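Long-range contacts in HNH endonuclease (PDB 4H9D), which probably nicks DNA as a metal-dependent endonuclease of the HNH family, built round a four-cysteine zinc site: residues 30-35 with 68-73; 74-79 with 86-91. One frame throughout, in Å; residues are numbered along the deposited sequence.

Contact 1 (30-35 with 68-73); sequences KNRIAR and NVVPAC. With ZN (zinc ion), chain D.
R32 and P71 carry this junction between helix 30-34 and strand 69-73, their side chains crossing at about a right angle. The arginine leaves the helix with CG anti to the backbone N (chi1 -172°), then bends at chi2 and chi3, so that its aliphatic part and its guanidinium both lie against the proline ring. R32 CG sits 3.4 Å from P71 CG, while R32 NH1 comes down beside P71 CD, an approach neither face-on nor edge-on to the guanidinium. The other terminal nitrogen does the polar work: R32 NH2 donates to V69 O over 3.1 Å. That bond is bent, with an N-H...O angle of 135°; the donor stands above the carbonyl plane, and V69 O lies at the guanidinium's edge but tilted 26° from its plane. V70 CG2 meets the same edge at R32 NH1. The two bends thus let one side chain both pack on P71 and bond a strand carbonyl. I33 adds a lighter contact, its CG2 branch reaching P71 CB at 4.0 Å in an oblique crossing. Further along, C73 binds the zinc ion through SG and holds the N-cap position of helix 74-82. Strand 69-73 pairs antiparallel with strand 50-54, whose L50 touches I33, and W29 of helix 27-34 also packs on P71, so this helix lies against the two-stranded sheet of what family and topology suggest is a beta-beta-alpha-metal finger.

Contact 2 (74-79 with 86-91); sequences KECNNR and VEWEEY. With ZN (zinc ion), chain D.
A CH-pi contact and a guanidinium parallel to the ring join R79 to Y91 between helices 74-79 and 86-91, which run roughly antiparallel at 155°. R79 CD sits over one face of the Y91 ring, 3.8 Å from its centroid, and the guanidinium beyond it, its plane only 5° from that of the ring, is displaced to the CD1-CE1 side. Hydrogen bonding acts at the ring's edge: Y91 OH donates to E75 OE2 over 2.8 Å, and E75 OE2 accepts through its anti lone pair. The same E75 OE2 lies within a long charge contact of R79 NE, 3.8 Å away and well out of the guanidinium plane, so charge alone links them. In a sulfur-aromatic contact C76 SG, one of the zinc ligands, meets the ring edge on the CE2 side, 5.2 Å from the Y91 ring centroid and nearly in the ring plane; the phenol therefore borders the metal site. Apolar packing falls to W88, whose CZ3 meets R79 CB at 3.8 Å in the plane of the indole, while W88 CH2 approaches C76 CB. Y40 meets W88 edge-to-face and also touches C76. Helix 74-82 follows strand 69-73 in the chain, and helix 85-92 folds back along it.

In the fold
The two contacts follow one another along the chain, and their centres lie about 17 Å apart. Strand 69-73 runs straight into helix 74-82, so contact 1 ends where contact 2 begins, and A72 CB packs on N77 CB at 4.3 Å. Both reach the zinc ion: C73 and C76 are two of its four ligands, with C38 and C41 supplying the others. Contact 1 is the more buried and joins a helix to a strand through one bent side-chain to backbone hydrogen bond and apolar contact with proline. Contact 2, partly exposed, joins two helices through side chains alone in its polar part, with an arginine guanidinium parallel to an aromatic ring but displaced from its centre.

Contact 1 (30-35 with 68-73)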
# COMPACT_ATOMS: atom_id res chain seq x y z
N LYS A 30 12.75 -10.45 -26.36
CA LYS A 30 11.72 -10.27 -27.37
C LYS A 30 11.16 -11.64 -27.73
O LYS A 30 9.95 -11.81 -27.90
CB LYS A 30 12.32 -9.63 -28.62
CG LYS A 30 12.34 -8.12 -28.63
CD LYS A 30 13.20 -7.54 -27.54
CE LYS A 30 13.51 -6.09 -27.88
NZ LYS A 30 14.10 -6.01 -29.26
N ASN A 31 12.05 -12.62 -27.84
CA ASN A 31 11.60 -13.96 -28.17
C ASN A 31 10.71 -14.51 -27.07
O ASN A 31 9.61 -15.00 -27.34
CB ASN A 31 12.77 -14.90 -28.38
CG ASN A 31 12.93 -15.29 -29.83
OD1 ASN A 31 13.38 -14.48 -30.65
ND2 ASN A 31 12.54 -16.52 -30.16
N ARG A 32 11.19 -14.42 -25.83
CA ARG A 32 10.45 -14.92 -24.70
C ARG A 32 9.03 -14.34 -24.59
O ARG A 32 8.07 -15.11 -24.41
CB ARG A 32 11.22 -14.66 -23.40
CG ARG A 32 10.59 -15.33 -22.21
CD ARG A 32 11.36 -16.56 -21.87
NE ARG A 32 12.40 -16.23 -20.91
CZ ARG A 32 12.26 -16.32 -19.59
NH1 ARG A 32 11.13 -16.75 -19.06
NH2 ARG A 32 13.28 -15.97 -18.80
N ILE A 33 8.86 -13.02 -24.68
CA ILE A 33 7.50 -12.49 -24.58
C ILE A 33 6.71 -12.74 -25.85
O ILE A 33 5.48 -12.69 -25.85
CB ILE A 33 7.46 -10.98 -24.25
CG1 ILE A 33 8.37 -10.20 -25.18
CG2 ILE A 33 7.88 -10.75 -22.82
CD1 ILE A 33 8.31 -8.73 -24.89
N ALA A 34 7.41 -13.00 -26.95
CA ALA A 34 6.77 -13.29 -28.23
C ALA A 34 5.91 -14.52 -28.03
O ALA A 34 4.83 -14.63 -28.62
CB ALA A 34 7.82 -13.57 -29.31
N ARG A 35 6.38 -15.44 -27.20
CA ARG A 35 5.66 -16.67 -26.90
C ARG A 35 4.36 -16.34 -26.17
O ARG A 35 3.42 -17.12 -26.17
CB ARG A 35 6.54 -17.60 -26.07
CG ARG A 35 7.86 -17.90 -26.76
CD ARG A 35 8.80 -18.68 -25.88
NE ARG A 35 10.06 -18.95 -26.56
CZ ARG A 35 11.19 -19.32 -25.96
NH1 ARG A 35 11.23 -19.49 -24.65
NH2 ARG A 35 12.28 -19.54 -26.69
N ASN A 68 16.92 -14.97 -13.28
CA ASN A 68 16.05 -14.30 -12.32
C ASN A 68 14.99 -13.41 -13.00
O ASN A 68 14.10 -12.86 -12.37
CB ASN A 68 16.94 -13.48 -11.37
CG ASN A 68 16.18 -12.85 -10.25
OD1 ASN A 68 15.35 -13.51 -9.60
ND2 ASN A 68 16.45 -11.58 -9.98
N VAL A 69 15.10 -13.29 -14.31
CA VAL A 69 14.15 -12.49 -15.06
C VAL A 69 13.10 -13.42 -15.64
O VAL A 69 13.39 -14.56 -16.01
CB VAL A 69 14.89 -11.69 -16.16
CG1 VAL A 69 14.02 -11.49 -17.36
CG2 VAL A 69 15.30 -10.33 -15.59
N VAL A 70 11.86 -12.93 -15.71
CA VAL A 70 10.74 -13.72 -16.18
C VAL A 70 9.60 -12.82 -16.70
O VAL A 70 9.42 -11.70 -16.20
CB VAL A 70 10.26 -14.58 -15.01
CG1 VAL A 70 8.97 -14.03 -14.46
CG2 VAL A 70 10.13 -16.00 -15.43
N PRO A 71 8.82 -13.29 -17.70
CA PRO A 71 7.70 -12.51 -18.26
C PRO A 71 6.46 -12.62 -17.40
O PRO A 71 6.11 -13.72 -16.99
CB PRO A 71 7.45 -13.15 -19.63
CG PRO A 71 8.53 -14.22 -19.78
CD PRO A 71 8.91 -14.59 -18.37
N ALA A 72 5.79 -11.51 -17.12
CA ALA A 72 4.58 -11.58 -16.30
C ALA A 72 3.51 -10.62 -16.82
O ALA A 72 3.83 -9.56 -17.36
CB ALA A 72 4.92 -11.27 -14.86
N CYS A 73 2.25 -11.01 -16.65
CA CYS A 73 1.12 -10.18 -17.08
C CYS A 73 0.82 -9.14 -16.00
O CYS A 73 1.22 -9.28 -14.85
CB CYS A 73 -0.13 -11.04 -17.31
SG CYS A 73 -0.98 -11.58 -15.79
ZN ZN D . -0.26 -13.90 -15.07

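Contact 2 (74-79 with 86-91)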
# COMPACT_ATOMS: atom_id res chain seq x y z
N LYS A 74 0.11 -8.08 -16.39
CA LYS A 74 -0.24 -6.99 -15.47
C LYS A 74 -0.66 -7.45 -14.07
O LYS A 74 -0.01 -7.12 -13.07
CB LYS A 74 -1.35 -6.15 -16.13
CG LYS A 74 -1.94 -5.03 -15.29
CD LYS A 74 -2.84 -4.14 -16.14
CE LYS A 74 -3.88 -4.95 -16.92
NZ LYS A 74 -4.69 -4.11 -17.85
N GLU A 75 -1.74 -8.22 -14.00
CA GLU A 75 -2.31 -8.73 -12.75
C GLU A 75 -1.34 -9.49 -11.85
O GLU A 75 -1.23 -9.22 -10.65
CB GLU A 75 -3.51 -9.60 -13.08
CG GLU A 75 -4.30 -10.09 -11.88
CD GLU A 75 -5.51 -10.90 -12.30
OE1 GLU A 75 -6.36 -10.36 -13.04
OE2 GLU A 75 -5.62 -12.08 -11.89
N CYS A 76 -0.64 -10.47 -12.42
CA CYS A 76 0.32 -11.27 -11.67
C CYS A 76 1.49 -10.43 -11.17
O CYS A 76 1.94 -10.60 -10.03
CB CYS A 76 0.87 -12.41 -12.54
SG CYS A 76 -0.11 -13.94 -12.53
N ASN A 77 1.98 -9.53 -12.01
CA ASN A 77 3.11 -8.72 -11.61
C ASN A 77 2.87 -7.89 -10.35
O ASN A 77 3.78 -7.77 -9.52
CB ASN A 77 3.55 -7.81 -12.75
CG ASN A 77 4.77 -7.01 -12.39
OD1 ASN A 77 5.80 -7.56 -12.00
ND2 ASN A 77 4.67 -5.69 -12.52
N ASN A 78 1.67 -7.32 -10.22
CA ASN A 78 1.33 -6.50 -9.05
C ASN A 78 1.00 -7.36 -7.84
O ASN A 78 1.58 -7.19 -6.77
CB ASN A 78 0.14 -5.61 -9.36
CG ASN A 78 0.38 -4.72 -10.55
OD1 ASN A 78 1.27 -3.87 -10.53
ND2 ASN A 78 -0.40 -4.92 -11.61
N ARG A 79 0.04 -8.26 -8.03
CA ARG A 79 -0.39 -9.16 -6.97
C ARG A 79 0.78 -9.84 -6.29
O ARG A 79 0.70 -10.17 -5.11
CB ARG A 79 -1.33 -10.22 -7.54
CG ARG A 79 -2.77 -9.77 -7.65
CD ARG A 79 -3.56 -10.66 -8.59
NE ARG A 79 -4.98 -10.31 -8.62
CZ ARG A 79 -5.83 -10.58 -7.63
NH1 ARG A 79 -5.41 -11.22 -6.54
NH2 ARG A 79 -7.11 -10.21 -7.73
N VAL A 86 1.32 -15.95 1.53
CA VAL A 86 0.24 -16.92 1.65
C VAL A 86 -0.97 -16.60 0.80
O VAL A 86 -1.71 -17.50 0.41
CB VAL A 86 -0.21 -17.08 3.11
CG1 VAL A 86 0.60 -18.17 3.79
CG2 VAL A 86 -0.02 -15.75 3.85
N GLU A 87 -1.20 -15.31 0.55
CA GLU A 87 -2.34 -14.91 -0.27
C GLU A 87 -1.94 -15.23 -1.72
O GLU A 87 -2.78 -15.57 -2.55
CB GLU A 87 -2.62 -13.41 -0.13
CG GLU A 87 -2.92 -12.92 1.30
CD GLU A 87 -3.23 -11.41 1.38
OE1 GLU A 87 -2.41 -10.58 0.91
OE2 GLU A 87 -4.29 -11.05 1.94
N TRP A 88 -0.64 -15.12 -1.99
CA TRP A 88 -0.11 -15.39 -3.32
C TRP A 88 -0.32 -16.85 -3.66
O TRP A 88 -0.97 -17.17 -4.66
CB TRP A 88 1.38 -15.04 -3.37
CG TRP A 88 2.03 -15.35 -4.69
CD1 TRP A 88 3.01 -16.27 -4.93
CD2 TRP A 88 1.76 -14.73 -5.96
NE1 TRP A 88 3.37 -16.26 -6.26
CE2 TRP A 88 2.61 -15.32 -6.91
CE3 TRP A 88 0.88 -13.73 -6.38
CZ2 TRP A 88 2.60 -14.95 -8.25
CZ3 TRP A 88 0.87 -13.36 -7.71
CH2 TRP A 88 1.73 -13.97 -8.63
N GLU A 89 0.22 -17.74 -2.83
CA GLU A 89 0.06 -19.17 -3.06
C GLU A 89 -1.39 -19.45 -3.43
O GLU A 89 -1.68 -19.94 -4.52
CB GLU A 89 0.42 -19.97 -1.80
CG GLU A 89 1.72 -20.74 -1.89
CD GLU A 89 2.95 -19.84 -1.92
OE1 GLU A 89 3.04 -18.98 -2.81
OE2 GLU A 89 3.82 -20.01 -1.04
N GLU A 90 -2.29 -19.13 -2.51
CA GLU A 90 -3.72 -19.33 -2.72
C GLU A 90 -4.18 -18.70 -4.03
O GLU A 90 -5.02 -19.27 -4.74
CB GLU A 90 -4.51 -18.74 -1.55
CG GLU A 90 -4.13 -19.31 -0.19
CD GLU A 90 -5.08 -18.88 0.93
OE1 GLU A 90 -5.32 -17.66 1.08
OE2 GLU A 90 -5.58 -19.77 1.66
N TYR A 91 -3.64 -17.53 -4.36
CA TYR A 91 -3.99 -16.85 -5.61
C TYR A 91 -3.60 -17.77 -6.78
O TYR A 91 -4.38 -17.98 -7.71
CB TYR A 91 -3.23 -15.52 -5.73
CG TYR A 91 -3.26 -14.93 -7.12
CD1 TYR A 91 -4.45 -14.39 -7.65
CD2 TYR A 91 -2.12 -14.93 -7.92
CE1 TYR A 91 -4.48 -13.87 -8.96
CE2 TYR A 91 -2.14 -14.42 -9.22
CZ TYR A 91 -3.33 -13.89 -9.74
OH TYR A 91 -3.36 -13.43 -11.04
ZN ZN D . -0.26 -13.90 -15.07